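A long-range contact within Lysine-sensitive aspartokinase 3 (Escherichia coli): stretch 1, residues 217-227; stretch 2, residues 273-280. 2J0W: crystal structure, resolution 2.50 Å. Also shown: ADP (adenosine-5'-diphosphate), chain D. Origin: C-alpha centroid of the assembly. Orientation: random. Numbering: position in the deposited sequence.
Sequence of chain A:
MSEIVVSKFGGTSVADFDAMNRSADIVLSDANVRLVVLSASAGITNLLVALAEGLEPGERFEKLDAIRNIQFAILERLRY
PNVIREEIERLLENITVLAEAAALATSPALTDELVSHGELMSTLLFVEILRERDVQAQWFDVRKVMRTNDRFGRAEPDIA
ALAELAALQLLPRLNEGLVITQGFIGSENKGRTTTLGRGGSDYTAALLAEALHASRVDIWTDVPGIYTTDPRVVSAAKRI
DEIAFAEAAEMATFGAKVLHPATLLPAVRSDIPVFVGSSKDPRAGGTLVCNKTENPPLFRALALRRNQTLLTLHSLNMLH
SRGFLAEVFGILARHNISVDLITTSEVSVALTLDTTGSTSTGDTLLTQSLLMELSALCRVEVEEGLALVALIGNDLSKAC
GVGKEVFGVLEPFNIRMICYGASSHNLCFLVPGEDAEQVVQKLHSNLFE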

# COMPACT_ATOMS: atom_id res chain seq x y z
N VAL A 217 23.65 -25.59 -6.29
CA VAL A 217 24.42 -24.40 -6.58
C VAL A 217 25.19 -24.02 -5.34
O VAL A 217 24.62 -23.99 -4.24
CB VAL A 217 23.49 -23.25 -6.92
CG1 VAL A 217 24.27 -21.94 -6.96
CG2 VAL A 217 22.78 -23.52 -8.22
N ASP A 218 26.48 -23.73 -5.48
CA ASP A 218 27.27 -23.32 -4.33
C ASP A 218 27.78 -21.87 -4.47
O ASP A 218 28.53 -21.54 -5.39
CB ASP A 218 28.46 -24.26 -4.10
CG ASP A 218 28.06 -25.57 -3.46
OD1 ASP A 218 27.18 -25.56 -2.56
OD2 ASP A 218 28.63 -26.62 -3.84
N ILE A 219 27.35 -21.00 -3.56
CA ILE A 219 27.78 -19.61 -3.59
C ILE A 219 28.95 -19.42 -2.62
O ILE A 219 28.79 -19.49 -1.40
CB ILE A 219 26.62 -18.65 -3.16
CG1 ILE A 219 25.41 -18.86 -4.07
CG2 ILE A 219 27.08 -17.19 -3.23
CD1 ILE A 219 25.72 -18.78 -5.55
N TRP A 220 30.14 -19.19 -3.16
CA TRP A 220 31.32 -18.99 -2.32
C TRP A 220 31.64 -17.51 -2.18
O TRP A 220 32.04 -16.86 -3.14
CB TRP A 220 32.51 -19.76 -2.90
CG TRP A 220 32.32 -21.27 -2.80
CD1 TRP A 220 31.97 -22.13 -3.81
CD2 TRP A 220 32.38 -22.05 -1.61
NE1 TRP A 220 31.81 -23.40 -3.31
CE2 TRP A 220 32.06 -23.38 -1.96
CE3 TRP A 220 32.68 -21.76 -0.27
CZ2 TRP A 220 32.02 -24.41 -1.02
CZ3 TRP A 220 32.64 -22.78 0.67
CH2 TRP A 220 32.32 -24.10 0.28
N THR A 221 31.45 -16.97 -0.99
CA THR A 221 31.70 -15.55 -0.76
C THR A 221 32.79 -15.29 0.27
O THR A 221 33.67 -16.12 0.46
CB THR A 221 30.40 -14.83 -0.35
OG1 THR A 221 30.68 -13.46 -0.04
CG2 THR A 221 29.78 -15.50 0.84
N ASP A 222 32.74 -14.13 0.93
CA ASP A 222 33.73 -13.74 1.93
C ASP A 222 33.14 -13.77 3.35
O ASP A 222 33.64 -13.12 4.27
CB ASP A 222 34.26 -12.34 1.61
CG ASP A 222 33.23 -11.25 1.85
OD1 ASP A 222 32.06 -11.58 2.14
OD2 ASP A 222 33.58 -10.05 1.74
N VAL A 223 32.07 -14.54 3.51
CA VAL A 223 31.38 -14.69 4.78
C VAL A 223 30.77 -16.09 4.80
O VAL A 223 30.07 -16.47 3.87
CB VAL A 223 30.26 -13.65 4.93
CG1 VAL A 223 29.06 -14.27 5.61
CG2 VAL A 223 30.78 -12.47 5.73
N PRO A 224 31.02 -16.86 5.87
CA PRO A 224 30.53 -18.23 6.03
C PRO A 224 29.03 -18.38 6.24
O PRO A 224 28.58 -18.55 7.37
CB PRO A 224 31.31 -18.72 7.23
CG PRO A 224 31.36 -17.51 8.07
CD PRO A 224 31.73 -16.42 7.08
N GLY A 225 28.27 -18.32 5.14
CA GLY A 225 26.82 -18.47 5.20
C GLY A 225 26.00 -17.19 5.23
O GLY A 225 26.52 -16.09 5.01
N ILE A 226 24.70 -17.34 5.48
CA ILE A 226 23.77 -16.21 5.56
C ILE A 226 23.52 -15.92 7.05
O ILE A 226 23.13 -16.82 7.81
CB ILE A 226 22.42 -16.57 4.86
CG1 ILE A 226 22.67 -16.97 3.40
CG2 ILE A 226 21.46 -15.39 4.91
CD1 ILE A 226 21.42 -17.49 2.70
N TYR A 227 23.74 -14.69 7.48
CA TYR A 227 23.55 -14.34 8.89
C TYR A 227 22.21 -13.69 9.17
O TYR A 227 21.44 -13.44 8.26
CB TYR A 227 24.67 -13.41 9.36
CG TYR A 227 25.99 -14.11 9.52
CD1 TYR A 227 26.48 -14.94 8.52
CD2 TYR A 227 26.74 -13.96 10.69
CE1 TYR A 227 27.68 -15.60 8.67
CE2 TYR A 227 27.95 -14.62 10.85
CZ TYR A 227 28.41 -15.45 9.83
OH TYR A 227 29.59 -16.13 9.97
PB ADP D . 30.45 -11.74 -3.54
O1B ADP D . 30.91 -13.03 -2.98
O2B ADP D . 31.45 -11.15 -4.50
O3B ADP D . 29.05 -11.88 -4.23
PA ADP D . 29.39 -9.54 -1.97
O1A ADP D . 30.15 -8.41 -1.37
O2A ADP D . 28.58 -9.22 -3.19
O3A ADP D . 30.35 -10.74 -2.31
O5' ADP D . 28.48 -10.01 -0.72
C5' ADP D . 28.90 -10.66 0.52
C4' ADP D . 28.57 -9.69 1.65
O4' ADP D . 27.18 -9.28 1.81
C3' ADP D . 28.96 -10.06 3.06
O3' ADP D . 30.40 -10.00 3.04
C2' ADP D . 28.25 -8.98 3.84
O2' ADP D . 29.00 -7.78 3.87
C1' ADP D . 26.97 -8.78 3.11
N9 ADP D . 25.70 -9.29 3.82
C8 ADP D . 24.62 -8.50 3.95
N7 ADP D . 23.59 -9.05 4.58
C5 ADP D . 24.03 -10.28 4.87
C6 ADP D . 23.38 -11.36 5.56
N6 ADP D . 22.17 -11.31 6.01
N1 ADP D . 24.15 -12.53 5.69
C2 ADP D . 25.47 -12.63 5.20
N3 ADP D . 26.09 -11.60 4.56
C4 ADP D . 25.35 -10.47 4.41
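Stretch 2 273-280: PVFVGSSK

Stretch 2 lies beside stretch 1 as a parallel neighbour in a β-sheet. Residues 274-278 form an extended strand running in the same N-to-C direction as strand 217-221, with a signed crossing angle of -20° and axes that come within 4.6 Å. The register is simple: Val 274 sits beside Val 217, Phe 275 beside Asp 218, Val 276 beside Ile 219, Gly 277 beside Trp 220 and Ser 278 beside Thr 221, with CA-CA distances of 4.8, 4.6, 4.8, 5.1 and 4.9 Å.

The first rule is the parallel ladder, in which alternate residues of stretch 1 spend both backbone groups on stretch 2. Val 217 N donates to Pro 273 O at 3.3 Å, the longest rung of the ladder, and Val 217 O accepts from Phe 275 N at 2.8 Å. Ile 219 N then donates to Phe 275 O at 2.6 Å, while Ile 219 O takes Gly 277 N at 3.0 Å. Thr 221 repeats the pattern, its N giving to Gly 277 O at 2.7 Å and its O receiving Ser 279 N at 2.9 Å. Thus Phe 275 and Gly 277 have both backbone N and O satisfied by stretch 1, and the last rung carries the pairing one residue beyond the strand to Ser 279. Secondary CA-H...O contacts fill the ladder, among them Val 276 CA to Ile 219 O at 3.4 Å and Trp 220 CA to Gly 277 O at 3.2 Å. The hydroxyl of Ser 279 is satisfied elsewhere in the structure.

The second rule is the alternation of faces. On one face Val 217, Ile 219, Val 274 and Val 276 form an apolar layer: Ile 219 CG1 meets Val 274 CG1 at 3.6 Å, and Val 217 CB lies 4.0 Å from Val 274 CG2. Val 276 has the largest area covered by the other stretch, and Ile 226 CG1 lies 4.0 Å from Val 276 CG2.

The other face carries Asp 218, Trp 220 and Phe 275. Here the edge of Phe 275 is directed toward the face of Trp 220, centroids 5.5 Å apart and planes at 65°, with Phe 275 CE2 3.7 Å from Trp 220 CH2. Gly 277 leaves room for this pair: a CB there would fall 3.0 Å from Phe 275 CE2 and 3.1 Å from Trp 220 CZ3.

Beyond the ladder, stretch 1 turns back over the end of the strand, bringing Pro 224 CB to 4.0 Å from Ser 278 CB. Gly 225 has positive phi, and a CB would jam against the preceding carbonyl. Its N is held weakly by Val 223 O at 2.9 Å.

Several polar groups of stretch 1 instead meet ADP. Thr 221 OG1 donates to ADP O1B at 3.0 Å, and ADP O3' donates to Asp 222 OD1 at a very short 2.5 Å. Tyr 227 N gives to ADP N1 at 2.8 Å, while Tyr 227 O accepts from ADP N6 at 3.2 Å.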

# COMPACT_ATOMS: atom_id res chain seq x y z
N PRO A 273 18.40 -26.40 -4.39
CA PRO A 273 18.95 -25.84 -3.15
C PRO A 273 20.25 -25.09 -3.44
O PRO A 273 20.99 -25.45 -4.35
CB PRO A 273 19.14 -27.07 -2.27
CG PRO A 273 19.46 -28.14 -3.26
CD PRO A 273 18.46 -27.87 -4.36
N VAL A 274 20.52 -24.05 -2.64
CA VAL A 274 21.70 -23.21 -2.81
C VAL A 274 22.50 -23.15 -1.52
O VAL A 274 21.94 -22.92 -0.45
CB VAL A 274 21.27 -21.76 -3.22
CG1 VAL A 274 22.45 -20.81 -3.20
CG2 VAL A 274 20.63 -21.77 -4.61
N PHE A 275 23.81 -23.36 -1.63
CA PHE A 275 24.69 -23.31 -0.47
C PHE A 275 25.52 -22.02 -0.41
O PHE A 275 26.03 -21.56 -1.44
CB PHE A 275 25.63 -24.50 -0.45
CG PHE A 275 26.62 -24.43 0.66
CD1 PHE A 275 26.20 -24.61 1.97
CD2 PHE A 275 27.95 -24.11 0.41
CE1 PHE A 275 27.08 -24.47 3.02
CE2 PHE A 275 28.84 -23.96 1.46
CZ PHE A 275 28.41 -24.13 2.78
N VAL A 276 25.70 -21.47 0.78
CA VAL A 276 26.44 -20.22 0.94
C VAL A 276 27.55 -20.28 1.98
O VAL A 276 27.28 -20.35 3.18
CB VAL A 276 25.48 -19.02 1.32
CG1 VAL A 276 26.24 -17.69 1.31
CG2 VAL A 276 24.29 -18.95 0.36
N GLY A 277 28.80 -20.22 1.53
CA GLY A 277 29.93 -20.27 2.45
C GLY A 277 31.11 -19.42 2.04
O GLY A 277 31.17 -18.90 0.92
N SER A 278 32.06 -19.28 2.97
CA SER A 278 33.29 -18.50 2.79
C SER A 278 34.28 -19.28 1.94
O SER A 278 34.42 -20.49 2.11
CB SER A 278 33.91 -18.20 4.17
OG SER A 278 35.09 -17.42 4.07
N SER A 279 34.97 -18.60 1.04
CA SER A 279 35.94 -19.25 0.17
C SER A 279 37.29 -19.29 0.88
O SER A 279 38.21 -20.02 0.48
CB SER A 279 36.08 -18.50 -1.15
OG SER A 279 36.54 -17.18 -0.93
N LYS A 280 37.40 -18.49 1.93
CA LYS A 280 38.63 -18.43 2.70
C LYS A 280 38.53 -19.28 3.97
O LYS A 280 39.46 -19.29 4.77
CB LYS A 280 38.93 -16.98 3.09
CG LYS A 280 39.11 -16.06 1.90
CD LYS A 280 39.60 -14.69 2.34
CE LYS A 280 39.92 -13.82 1.13
NZ LYS A 280 40.51 -12.52 1.53